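Local atomic coordinates of putative creatinine amidohydrolase (Bacteroides fragilis, PDB entry 3LUB), a protein that probably hydrolyses carbon-nitrogen bonds in linear amides, as a zinc-dependent member of the creatininase superfamily. Residues F[4-9]-F[53-58]; F[97-102]-F[130-135]; F[36-41]-F[170-175]; F[116-119]-F[124-127]. One frame throughout, in Å; residues are numbered along the deposited sequence.

Interaction 1: F[4-9]-F[53-58]; sequences KEVDLS and EAAELA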
loop_
_atom_site.group_PDB
_atom_site.type_symbol
_atom_site.label_atom_id
_atom_site.label_comp_id
_atom_site.label_asym_id
_atom_site.label_seq_id
_atom_site.Cartn_x
_atom_site.Cartn_y
_atom_site.Cartn_z
ATOM N N LYS F 4 -13.227 -18.458 31.296
ATOM C CA LYS F 4 -13.679 -18.505 29.907
ATOM C C LYS F 4 -14.666 -17.378 29.607
ATOM O O LYS F 4 -14.945 -17.079 28.438
ATOM C CB LYS F 4 -14.334 -19.863 29.569
ATOM C CG LYS F 4 -13.420 -21.079 29.535
ATOM C CD LYS F 4 -14.169 -22.333 28.954
ATOM C CE LYS F 4 -13.309 -23.641 28.924
ATOM N NZ LYS F 4 -13.897 -24.739 28.043
ATOM N N GLU F 5 -15.203 -16.752 30.651
ATOM C CA GLU F 5 -16.177 -15.678 30.453
ATOM C C GLU F 5 -15.554 -14.368 29.934
ATOM O O GLU F 5 -16.178 -13.659 29.119
ATOM C CB GLU F 5 -16.964 -15.410 31.735
ATOM C CG GLU F 5 -18.213 -14.552 31.505
ATOM C CD GLU F 5 -19.193 -14.583 32.687
ATOM O OE1 GLU F 5 -18.923 -15.269 33.712
ATOM O OE2 GLU F 5 -20.247 -13.928 32.578
ATOM N N VAL F 6 -14.338 -14.074 30.390
ATOM C CA VAL F 6 -13.668 -12.817 30.049
ATOM C C VAL F 6 -12.263 -12.975 29.428
ATOM O O VAL F 6 -11.665 -11.961 29.016
ATOM C CB VAL F 6 -13.556 -11.899 31.299
ATOM C CG1 VAL F 6 -14.947 -11.556 31.895
ATOM C CG2 VAL F 6 -12.667 -12.521 32.328
ATOM N N ASP F 7 -11.722 -14.205 29.354
ATOM C CA ASP F 7 -10.359 -14.436 28.786
ATOM C C ASP F 7 -10.451 -15.293 27.523
ATOM O O ASP F 7 -10.641 -16.495 27.609
ATOM C CB ASP F 7 -9.478 -15.087 29.830
ATOM C CG ASP F 7 -8.027 -15.270 29.390
ATOM O OD1 ASP F 7 -7.616 -14.820 28.296
ATOM O OD2 ASP F 7 -7.280 -15.866 30.194
ATOM N N LEU F 8 -10.376 -14.656 26.355
ATOM C CA LEU F 8 -10.577 -15.351 25.090
ATOM C C LEU F 8 -9.516 -16.420 24.831
ATOM O O LEU F 8 -9.792 -17.411 24.151
ATOM C CB LEU F 8 -10.661 -14.372 23.903
ATOM C CG LEU F 8 -11.321 -14.984 22.658
ATOM C CD1 LEU F 8 -12.837 -14.987 22.737
ATOM C CD2 LEU F 8 -10.867 -14.325 21.359
ATOM N N SER F 9 -8.320 -16.230 25.377
ATOM C CA SER F 9 -7.254 -17.223 25.272
ATOM C C SER F 9 -7.599 -18.628 25.810
ATOM O O SER F 9 -6.990 -19.603 25.402
ATOM C CB SER F 9 -5.989 -16.690 25.944
ATOM O OG SER F 9 -5.541 -15.527 25.264
ATOM N N GLU F 53 -7.944 -9.505 35.228
ATOM C CA GLU F 53 -8.251 -9.151 36.615
ATOM C C GLU F 53 -9.237 -7.972 36.695
ATOM O O GLU F 53 -10.132 -8.001 37.476
ATOM C CB GLU F 53 -6.989 -8.787 37.378
ATOM C CG GLU F 53 -6.473 -9.806 38.363
ATOM C CD GLU F 53 -5.714 -9.153 39.515
ATOM O OE1 GLU F 53 -6.393 -8.693 40.461
ATOM O OE2 GLU F 53 -4.459 -9.076 39.473
ATOM N N ALA F 54 -9.048 -6.941 35.879
ATOM C CA ALA F 54 -9.949 -5.785 35.891
ATOM C C ALA F 54 -11.316 -6.145 35.322
ATOM O O ALA F 54 -12.335 -5.617 35.791
ATOM C CB ALA F 54 -9.348 -4.596 35.158
ATOM N N ALA F 55 -11.345 -7.007 34.308
ATOM C CA ALA F 55 -12.605 -7.512 33.735
ATOM C C ALA F 55 -13.412 -8.281 34.786
ATOM O O ALA F 55 -14.633 -8.127 34.900
ATOM C CB ALA F 55 -12.322 -8.434 32.451
ATOM N N GLU F 56 -12.724 -9.113 35.549
ATOM C CA GLU F 56 -13.339 -9.881 36.610
ATOM C C GLU F 56 -13.896 -8.950 37.698
ATOM O O GLU F 56 -15.010 -9.156 38.202
ATOM C CB GLU F 56 -12.318 -10.845 37.218
ATOM C CG GLU F 56 -12.025 -12.068 36.354
ATOM C CD GLU F 56 -10.887 -12.943 36.896
ATOM O OE1 GLU F 56 -9.988 -12.431 37.633
ATOM O OE2 GLU F 56 -10.874 -14.153 36.567
ATOM N N LEU F 57 -13.125 -7.925 38.054
ATOM C CA LEU F 57 -13.610 -6.938 39.024
ATOM C C LEU F 57 -14.823 -6.173 38.526
ATOM O O LEU F 57 -15.779 -6.019 39.285
ATOM C CB LEU F 57 -12.517 -5.962 39.410
ATOM C CG LEU F 57 -12.831 -5.009 40.552
ATOM C CD1 LEU F 57 -13.085 -5.800 41.824
ATOM C CD2 LEU F 57 -11.665 -4.031 40.680
ATOM N N ALA F 58 -14.804 -5.691 37.275
ATOM C CA ALA F 58 -15.947 -4.954 36.746
ATOM C C ALA F 58 -17.189 -5.830 36.702
ATOM O O ALA F 58 -18.294 -5.350 36.922
ATOM C CB ALA F 58 -15.657 -4.397 35.339
#

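Interaction 2: F[97-102]-F[130-135]; sequences AILEDI and RDLAFE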
loop_
_atom_site.group_PDB
_atom_site.type_symbol
_atom_site.label_atom_id
_atom_site.label_comp_id
_atom_site.label_asym_id
_atom_site.label_seq_id
_atom_site.Cartn_x
_atom_site.Cartn_y
_atom_site.Cartn_z
ATOM N N ALA F 97 -2.582 -2.299 9.971
ATOM C CA ALA F 97 -3.321 -3.309 9.243
ATOM C C ALA F 97 -3.959 -4.300 10.201
ATOM O O ALA F 97 -5.088 -4.694 10.000
ATOM C CB ALA F 97 -2.404 -4.055 8.250
ATOM N N ILE F 98 -3.218 -4.703 11.241
ATOM C CA ILE F 98 -3.730 -5.604 12.273
ATOM C C ILE F 98 -4.964 -5.006 12.953
ATOM O O ILE F 98 -6.013 -5.660 13.005
ATOM C CB ILE F 98 -2.639 -5.965 13.333
ATOM C CG1 ILE F 98 -1.574 -6.893 12.701
ATOM C CG2 ILE F 98 -3.281 -6.657 14.540
ATOM C CD1 ILE F 98 -0.259 -6.987 13.497
ATOM N N LEU F 99 -4.837 -3.772 13.452
ATOM C CA LEU F 99 -5.944 -3.092 14.161
ATOM C C LEU F 99 -7.146 -2.866 13.248
ATOM O O LEU F 99 -8.283 -3.043 13.664
ATOM C CB LEU F 99 -5.492 -1.746 14.742
ATOM C CG LEU F 99 -6.474 -0.941 15.617
ATOM C CD1 LEU F 99 -6.971 -1.783 16.809
ATOM C CD2 LEU F 99 -5.835 0.319 16.094
ATOM N N GLU F 100 -6.904 -2.482 12.000
ATOM C CA GLU F 100 -7.968 -2.419 10.991
ATOM C C GLU F 100 -8.732 -3.714 10.901
ATOM O O GLU F 100 -9.961 -3.709 10.883
ATOM C CB GLU F 100 -7.396 -2.046 9.607
ATOM C CG GLU F 100 -6.962 -0.564 9.569
ATOM C CD GLU F 100 -6.282 -0.126 8.280
ATOM O OE1 GLU F 100 -5.887 -0.996 7.497
ATOM O OE2 GLU F 100 -6.151 1.116 8.084
ATOM N N ASP F 101 -8.015 -4.840 10.847
ATOM C CA ASP F 101 -8.686 -6.135 10.683
ATOM C C ASP F 101 -9.468 -6.524 11.942
ATOM O O ASP F 101 -10.556 -7.053 11.832
ATOM C CB ASP F 101 -7.713 -7.246 10.245
ATOM C CG ASP F 101 -7.241 -7.084 8.797
ATOM O OD1 ASP F 101 -7.782 -6.251 8.057
ATOM O OD2 ASP F 101 -6.311 -7.788 8.398
ATOM N N ILE F 102 -8.940 -6.217 13.118
ATOM C CA ILE F 102 -9.605 -6.507 14.382
ATOM C C ILE F 102 -10.884 -5.685 14.518
ATOM O O ILE F 102 -11.940 -6.228 14.848
ATOM C CB ILE F 102 -8.654 -6.243 15.615
ATOM C CG1 ILE F 102 -7.478 -7.226 15.562
ATOM C CG2 ILE F 102 -9.452 -6.310 16.972
ATOM C CD1 ILE F 102 -6.374 -6.979 16.575
ATOM N N ARG F 130 -7.117 7.932 15.385
ATOM C CA ARG F 130 -7.619 9.059 14.599
ATOM C C ARG F 130 -8.127 8.588 13.234
ATOM O O ARG F 130 -9.249 8.896 12.844
ATOM C CB ARG F 130 -6.533 10.127 14.394
ATOM C CG ARG F 130 -6.256 10.951 15.632
ATOM C CD ARG F 130 -5.406 12.208 15.327
ATOM N NE ARG F 130 -5.456 13.120 16.477
ATOM C CZ ARG F 130 -4.578 13.101 17.481
ATOM N NH1 ARG F 130 -3.539 12.281 17.470
ATOM N NH2 ARG F 130 -4.733 13.936 18.502
ATOM N N ASP F 131 -7.311 7.825 12.510
ATOM C CA ASP F 131 -7.737 7.366 11.171
ATOM C C ASP F 131 -8.967 6.429 11.198
ATOM O O ASP F 131 -9.846 6.492 10.322
ATOM C CB ASP F 131 -6.565 6.687 10.438
ATOM C CG ASP F 131 -5.467 7.674 10.044
ATOM O OD1 ASP F 131 -5.688 8.912 10.122
ATOM O OD2 ASP F 131 -4.375 7.195 9.647
ATOM N N LEU F 132 -9.028 5.554 12.185
ATOM C CA LEU F 132 -10.171 4.640 12.326
ATOM C C LEU F 132 -11.424 5.372 12.795
ATOM O O LEU F 132 -12.527 4.929 12.529
ATOM C CB LEU F 132 -9.824 3.492 13.265
ATOM C CG LEU F 132 -9.036 2.345 12.625
ATOM C CD1 LEU F 132 -8.392 1.487 13.700
ATOM C CD2 LEU F 132 -9.937 1.507 11.753
ATOM N N ALA F 133 -11.253 6.512 13.466
ATOM C CA ALA F 133 -12.383 7.350 13.941
ATOM C C ALA F 133 -13.241 7.875 12.797
ATOM O O ALA F 133 -14.416 8.079 12.952
ATOM C CB ALA F 133 -11.869 8.529 14.796
ATOM N N PHE F 134 -12.631 8.087 11.643
ATOM C CA PHE F 134 -13.324 8.549 10.463
ATOM C C PHE F 134 -13.956 7.402 9.672
ATOM O O PHE F 134 -15.009 7.574 9.077
ATOM C CB PHE F 134 -12.343 9.331 9.574
ATOM C CG PHE F 134 -11.850 10.617 10.199
ATOM C CD1 PHE F 134 -12.741 11.604 10.564
ATOM C CD2 PHE F 134 -10.503 10.840 10.410
ATOM C CE1 PHE F 134 -12.302 12.779 11.148
ATOM C CE2 PHE F 134 -10.062 12.006 10.993
ATOM C CZ PHE F 134 -10.954 12.978 11.352
ATOM N N GLU F 135 -13.302 6.241 9.660
ATOM C CA GLU F 135 -13.826 5.063 8.962
ATOM C C GLU F 135 -14.978 4.433 9.727
ATOM O O GLU F 135 -15.898 3.915 9.113
ATOM C CB GLU F 135 -12.780 3.950 8.824
ATOM C CG GLU F 135 -11.612 4.144 7.892
ATOM C CD GLU F 135 -10.850 2.808 7.719
ATOM O OE1 GLU F 135 -11.387 1.887 7.038
ATOM O OE2 GLU F 135 -9.742 2.662 8.293
HETATM O O HOH W 1 -7.314 3.156 9.136
#

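Interaction 3: F[36-41]-F[170-175]; sequences LHLPYL and SVMMHY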
loop_
_atom_site.group_PDB
_atom_site.type_symbol
_atom_site.label_atom_id
_atom_site.label_comp_id
_atom_site.label_asym_id
_atom_site.label_seq_id
_atom_site.Cartn_x
_atom_site.Cartn_y
_atom_site.Cartn_z
ATOM N N LEU F 36 18.171 -10.364 31.059
ATOM C CA LEU F 36 18.433 -11.772 30.854
ATOM C C LEU F 36 17.399 -12.640 31.488
ATOM O O LEU F 36 17.349 -13.822 31.206
ATOM C CB LEU F 36 19.832 -12.137 31.400
ATOM C CG LEU F 36 21.054 -11.349 30.875
ATOM C CD1 LEU F 36 22.263 -11.641 31.755
ATOM C CD2 LEU F 36 21.352 -11.676 29.416
ATOM N N HIS F 37 16.538 -12.076 32.317
ATOM C CA HIS F 37 15.760 -12.887 33.268
ATOM C C HIS F 37 14.251 -12.912 33.021
ATOM O O HIS F 37 13.561 -13.815 33.524
ATOM C CB HIS F 37 16.020 -12.415 34.695
ATOM C CG HIS F 37 15.510 -11.040 34.970
ATOM N ND1 HIS F 37 15.880 -9.948 34.216
ATOM C CD2 HIS F 37 14.653 -10.580 35.911
ATOM C CE1 HIS F 37 15.262 -8.875 34.679
ATOM N NE2 HIS F 37 14.509 -9.234 35.703
ATOM N N LEU F 38 13.723 -11.958 32.247
ATOM C CA LEU F 38 12.280 -11.934 32.022
ATOM C C LEU F 38 11.940 -12.535 30.658
ATOM O O LEU F 38 12.771 -12.525 29.745
ATOM C CB LEU F 38 11.745 -10.523 32.122
ATOM C CG LEU F 38 11.599 -9.938 33.525
ATOM C CD1 LEU F 38 11.483 -8.393 33.377
ATOM C CD2 LEU F 38 10.423 -10.597 34.243
ATOM N N PRO F 39 10.711 -13.030 30.524
ATOM C CA PRO F 39 10.264 -13.593 29.265
ATOM C C PRO F 39 10.223 -12.609 28.091
ATOM O O PRO F 39 9.868 -11.416 28.261
ATOM C CB PRO F 39 8.848 -14.100 29.561
ATOM C CG PRO F 39 8.594 -13.858 30.987
ATOM C CD PRO F 39 9.678 -13.098 31.583
ATOM N N TYR F 40 10.552 -13.150 26.911
ATOM C CA TYR F 40 10.365 -12.465 25.614
ATOM C C TYR F 40 8.973 -11.904 25.428
ATOM O O TYR F 40 8.807 -10.880 24.776
ATOM C CB TYR F 40 10.664 -13.393 24.429
ATOM C CG TYR F 40 12.123 -13.456 24.051
ATOM C CD1 TYR F 40 12.994 -14.273 24.727
ATOM C CD2 TYR F 40 12.624 -12.707 22.986
ATOM C CE1 TYR F 40 14.343 -14.331 24.358
ATOM C CE2 TYR F 40 13.955 -12.757 22.628
ATOM C CZ TYR F 40 14.811 -13.564 23.311
ATOM O OH TYR F 40 16.153 -13.646 22.939
ATOM N N LEU F 41 7.974 -12.554 26.016
ATOM C CA LEU F 41 6.573 -12.088 25.902
ATOM C C LEU F 41 6.039 -11.316 27.090
ATOM O O LEU F 41 4.852 -11.156 27.203
ATOM C CB LEU F 41 5.658 -13.285 25.606
ATOM C CG LEU F 41 5.802 -13.935 24.220
ATOM C CD1 LEU F 41 4.766 -15.041 24.065
ATOM C CD2 LEU F 41 5.551 -12.907 23.130
ATOM N N SER F 170 8.864 -7.170 39.216
ATOM C CA SER F 170 7.999 -7.409 40.371
ATOM C C SER F 170 6.651 -7.910 39.937
ATOM O O SER F 170 6.134 -8.836 40.533
ATOM C CB SER F 170 7.807 -6.144 41.243
ATOM O OG SER F 170 9.015 -5.750 41.868
ATOM N N VAL F 171 6.072 -7.274 38.921
ATOM C CA VAL F 171 4.731 -7.629 38.487
ATOM C C VAL F 171 4.748 -9.030 37.845
ATOM O O VAL F 171 3.828 -9.793 38.041
ATOM C CB VAL F 171 4.133 -6.570 37.547
ATOM C CG1 VAL F 171 2.707 -6.980 37.090
ATOM C CG2 VAL F 171 4.132 -5.155 38.232
HETATM N N MSE F 172 5.824 -9.389 37.145
HETATM C CA MSE F 172 5.974 -10.763 36.612
HETATM C C MSE F 172 6.100 -11.751 37.776
HETATM O O MSE F 172 5.520 -12.823 37.734
HETATM C CB MSE F 172 7.201 -10.901 35.706
HETATM C CG MSE F 172 7.293 -12.242 34.990
HETATM SE SE MSE F 172 5.707 -12.617 33.814
HETATM C CE MSE F 172 5.952 -11.286 32.363
HETATM N N MSE F 173 6.875 -11.401 38.804
HETATM C CA MSE F 173 7.057 -12.288 39.950
HETATM C C MSE F 173 5.738 -12.569 40.627
HETATM O O MSE F 173 5.508 -13.685 41.104
HETATM C CB MSE F 173 8.065 -11.728 40.942
HETATM C CG MSE F 173 9.507 -11.853 40.485
HETATM SE SE MSE F 173 10.720 -10.803 41.610
HETATM C CE MSE F 173 11.034 -12.091 43.205
ATOM N N HIS F 174 4.869 -11.571 40.641
ATOM C CA HIS F 174 3.523 -11.717 41.200
ATOM C C HIS F 174 2.640 -12.627 40.367
ATOM O O HIS F 174 2.123 -13.627 40.853
ATOM C CB HIS F 174 2.890 -10.351 41.369
ATOM C CG HIS F 174 1.432 -10.380 41.664
ATOM N ND1 HIS F 174 0.914 -10.962 42.796
ATOM C CD2 HIS F 174 0.383 -9.830 41.014
ATOM C CE1 HIS F 174 -0.398 -10.807 42.811
ATOM N NE2 HIS F 174 -0.748 -10.119 41.739
ATOM N N TYR F 175 2.499 -12.297 39.094
ATOM C CA TYR F 175 1.603 -13.035 38.215
ATOM C C TYR F 175 2.155 -14.371 37.753
ATOM O O TYR F 175 1.411 -15.310 37.671
ATOM C CB TYR F 175 1.255 -12.191 36.972
ATOM C CG TYR F 175 0.179 -11.151 37.202
ATOM C CD1 TYR F 175 -1.086 -11.508 37.658
ATOM C CD2 TYR F 175 0.428 -9.816 36.952
ATOM C CE1 TYR F 175 -2.067 -10.547 37.864
ATOM C CE2 TYR F 175 -0.536 -8.864 37.148
ATOM C CZ TYR F 175 -1.786 -9.238 37.589
ATOM O OH TYR F 175 -2.724 -8.263 37.770
#

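Interaction 4: F[116-119]-F[124-127]; sequences ILSG and NFKG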
loop_
_atom_site.group_PDB
_atom_site.type_symbol
_atom_site.label_atom_id
_atom_site.label_comp_id
_atom_site.label_asym_id
_atom_site.label_seq_id
_atom_site.Cartn_x
_atom_site.Cartn_y
_atom_site.Cartn_z
ATOM N N ILE F 116 -7.412 -0.573 23.845
ATOM C CA ILE F 116 -6.099 -1.161 23.602
ATOM C C ILE F 116 -5.247 -0.967 24.856
ATOM O O ILE F 116 -4.970 0.160 25.226
ATOM C CB ILE F 116 -5.357 -0.534 22.371
ATOM C CG1 ILE F 116 -6.235 -0.618 21.101
ATOM C CG2 ILE F 116 -4.038 -1.249 22.160
ATOM C CD1 ILE F 116 -5.838 0.330 19.964
ATOM N N LEU F 117 -4.902 -2.072 25.533
ATOM C CA LEU F 117 -4.065 -2.006 26.723
ATOM C C LEU F 117 -2.652 -2.476 26.363
ATOM O O LEU F 117 -2.390 -3.678 26.216
ATOM C CB LEU F 117 -4.657 -2.849 27.870
ATOM C CG LEU F 117 -3.975 -2.739 29.247
ATOM C CD1 LEU F 117 -3.966 -1.301 29.776
ATOM C CD2 LEU F 117 -4.630 -3.670 30.255
ATOM N N SER F 118 -1.748 -1.518 26.200
ATOM C CA SER F 118 -0.416 -1.825 25.745
ATOM C C SER F 118 0.511 -2.178 26.910
ATOM O O SER F 118 0.459 -1.600 27.978
ATOM C CB SER F 118 0.186 -0.671 24.915
ATOM O OG SER F 118 1.445 -1.055 24.338
ATOM N N GLY F 119 1.404 -3.129 26.643
ATOM C CA GLY F 119 2.473 -3.495 27.553
ATOM C C GLY F 119 3.808 -2.974 27.101
ATOM O O GLY F 119 4.785 -3.156 27.802
ATOM N N ASN F 124 2.574 3.018 19.737
ATOM C CA ASN F 124 1.876 4.304 19.677
ATOM C C ASN F 124 0.657 4.130 18.774
ATOM O O ASN F 124 0.799 3.727 17.640
ATOM C CB ASN F 124 2.820 5.379 19.122
ATOM C CG ASN F 124 3.965 5.723 20.089
ATOM O OD1 ASN F 124 3.719 6.229 21.187
ATOM N ND2 ASN F 124 5.218 5.458 19.681
ATOM N N PHE F 125 -0.534 4.395 19.310
ATOM C CA PHE F 125 -1.783 4.104 18.652
ATOM C C PHE F 125 -2.634 5.315 18.312
ATOM O O PHE F 125 -3.725 5.144 17.782
ATOM C CB PHE F 125 -2.629 3.152 19.534
ATOM C CG PHE F 125 -1.972 1.835 19.778
ATOM C CD1 PHE F 125 -1.944 0.872 18.777
ATOM C CD2 PHE F 125 -1.334 1.567 20.985
ATOM C CE1 PHE F 125 -1.282 -0.353 18.972
ATOM C CE2 PHE F 125 -0.668 0.343 21.177
ATOM C CZ PHE F 125 -0.656 -0.610 20.156
ATOM N N LYS F 126 -2.173 6.528 18.628
ATOM C CA LYS F 126 -3.002 7.711 18.448
ATOM C C LYS F 126 -3.345 7.972 16.993
ATOM O O LYS F 126 -4.488 8.302 16.679
ATOM C CB LYS F 126 -2.348 8.967 19.069
ATOM C CG LYS F 126 -2.252 8.949 20.587
ATOM C CD LYS F 126 -1.621 10.211 21.110
ATOM C CE LYS F 126 -1.624 10.269 22.628
ATOM N NZ LYS F 126 -1.276 11.666 23.011
ATOM N N GLY F 127 -2.367 7.867 16.100
ATOM C CA GLY F 127 -2.623 8.014 14.652
ATOM C C GLY F 127 -3.613 6.987 14.087
ATOM O O GLY F 127 -4.512 7.341 13.328
#

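Interaction 1: F[4-9]-F[53-58]
Val-6 lays its branched side chain on the flank of helix 42-62, where Ala-55 and Glu-56 receive it. The apolar part of the contact centres on the methyl of Ala-55. Val-6 CB stands 3.9 Å from Ala-55 CB, and both valine methyls keep nearly the same distance from it, with Val-6 CG1 and CG2 each 4.1 Å from Ala-55 CB. The fork of the valine thus straddles a single methyl group. This follows from chi1 of -59°, which sets CG1 anti to the carbonyl carbon and CG2 between the backbone N and that carbon. CG2 has a second neighbour, Glu-56 CG at 4.1 Å; the glutamate chain runs past at about a right angle to the valine and offers a methylene.

Several polar groups find partners outside the pair. The carboxylate of Glu-56 is turned to Asn-3, whose ND2 bonds to OE2. Asp-7 OD1 accepts a weak bond from Ser-9 N at 3.3 Å within its own segment, and is also hydrogen-bonded to His-48 NE2 of helix 42-62. On its backbone side the N-terminal segment is tied to strand 66-68, since Val-6 and Leu-8 both bond with Val-68.

Between 4-9 and 53-58 themselves, the contact is apolar packing of small groups, burying 110 Å² in all. With no polar bond between the segments, the packing itself gives little directionality; the bonds of Asp-7 to helix 42-62 and of Val-6 and Leu-8 to strand 66-68 probably set the position of this loop before helix 13-16.

Interaction 2: F[97-102]-F[130-135]
The axes of helix segments 97-102 and 130-135 run in roughly the same direction, 31° apart, and approach no closer than 11.4 Å, with Glu-100 and Leu-132 nearest in the backbone. Leu-132 spans this wide gap: its CD1 sits 3.6 Å from Leu-99 CG and 3.7 Å from Leu-99 CD2. The two leucines cross obliquely. Leu-99, CG anti to the backbone N (chi1 -175°), swings its branches to the other helix. Leu-132 CD2, the other branch, faces Glu-100 CG at 4.2 Å. In this alpha/beta fold helix 92-108 precedes strand 113-118 and helix 126-135 follows it as the crossover to strand 140-145; Leu-99 also packs on Leu-114 and Ile-116 of strand 113-118, so it is held between the neighbouring helix and the sheet. Farther out, two carboxylates meet with planes 89° apart and Glu-100 OE2 3.9 Å from Glu-135 OE2. A water donates to both oxygens, at 2.6 Å from Glu-100 OE2 and 2.6 Å from Glu-135 OE2, which would ease the repulsion between like charges. Glu-100 OE2 is also hydrogen-bonded to Gln-96 NE2, and OE1 forms a salt bridge with Arg-91 NH2 of the second subunit.

Interaction 3: F[36-41]-F[170-175]
Leu-38 and Pro-39 meet one residue of helix 166-175, the selenomethionine Met-172. Just before them, the His-37 ring has Leu-38 CG 3.7 Å above one face, toward its rim; its NE2 is hydrogen-bonded to Thr-169 OG1, a link to the same helix one residue before 170-175. Leu-38 then sends its CD2 branch to the base of Met-172, 3.6 Å from both Met-172 CB and Met-172 CG. The two side chains run alongside in opposite senses. Pro-39 takes the far end: Met-172 CE points at ring carbon CG of Pro-39, 3.9 Å away. Met-172 can serve both partners because its chain bends at chi2 (59°) and chi3 (69°), curling the methyl round to the proline after CG has met the leucine. Leu-38 lies beside the metal site, its side chain about 3 Å from that of His-34, about 4 Å from that of Glu-168 and about 7 Å from a bound zinc ion, so Leu-38 packs close behind His-34 and Glu-168, two ligands of the same zinc. Along helix 42-62, which starts right after Leu-41, Thr-42 and Leu-46 also touch Met-172. Helix 226-249 packs on Val-171 and Tyr-175, leaving helix 166-175 between it and the loop 36-41.

Interaction 4: F[116-119]-F[124-127]
Ile-116 covers one face of the Phe-125 ring with its CG2 methyl, which stands anti to the backbone N. This CH-pi contact places CG2 4.0 Å from the ring centroid and 15° off the ring normal, its nearest ring atom being Phe-125 CE2 at 3.9 Å. The other branch of the isoleucine runs along the same side to the rim near CG and CD1, where Ile-116 CD1 lies 4.1 Å from Phe-125 CD1. Both arms of Ile-116 therefore lie against the aromatic group, one toward CE2 and CZ, the other toward CG and CD1.

At the ring edge, near its plane, Ser-118 brings up CB, 4.0 Å from Phe-125 CE2. These two strand residues point to the same side of the sheet, toward the start of helix 126-135, whereas Leu-117 between them points away and packs on helix 42-62. The contact belongs to the beta-alpha-beta unit of strand 113-118, helix 126-135 and strand 140-145, and closes the short connection from strand to helix that carries the zinc ligand His-120.

The polar bonds of Ser-118 lead into that connection. Its OG is hydrogen-bonded to His-120 O, with weak bonds to Trp-28 O and Asn-123 ND2. Its side chain is about 4 Å from that of His-120. Trp-28, from the adjacent strand 23-28, also meets the Phe-125 ring, their planes inclined at about 60°.

In the fold
Interactions 2 and 4 form one continuous patch beside the parallel sheet: they share helix 126-135, and Leu-99 CD2 packs 3.9 Å from Ile-116 CD1. Interaction 1 meets interaction 3 through a probable hydrogen bond of 2.6 Å between Glu-53 OE2 and Tyr-175 OH, although their centres lie 21 Å apart. Two contacts approach the zinc site by different routes: the side chain of Leu-38 in interaction 3 is about 7 Å from a zinc ion, and that of Ser-118 in interaction 4 about 8 Å. Interactions 1 and 2 lie away from this site. Interactions 2 and 3, with centres 31 Å apart, stand on opposite sides of the chain's centre, yet both touch the second subunit.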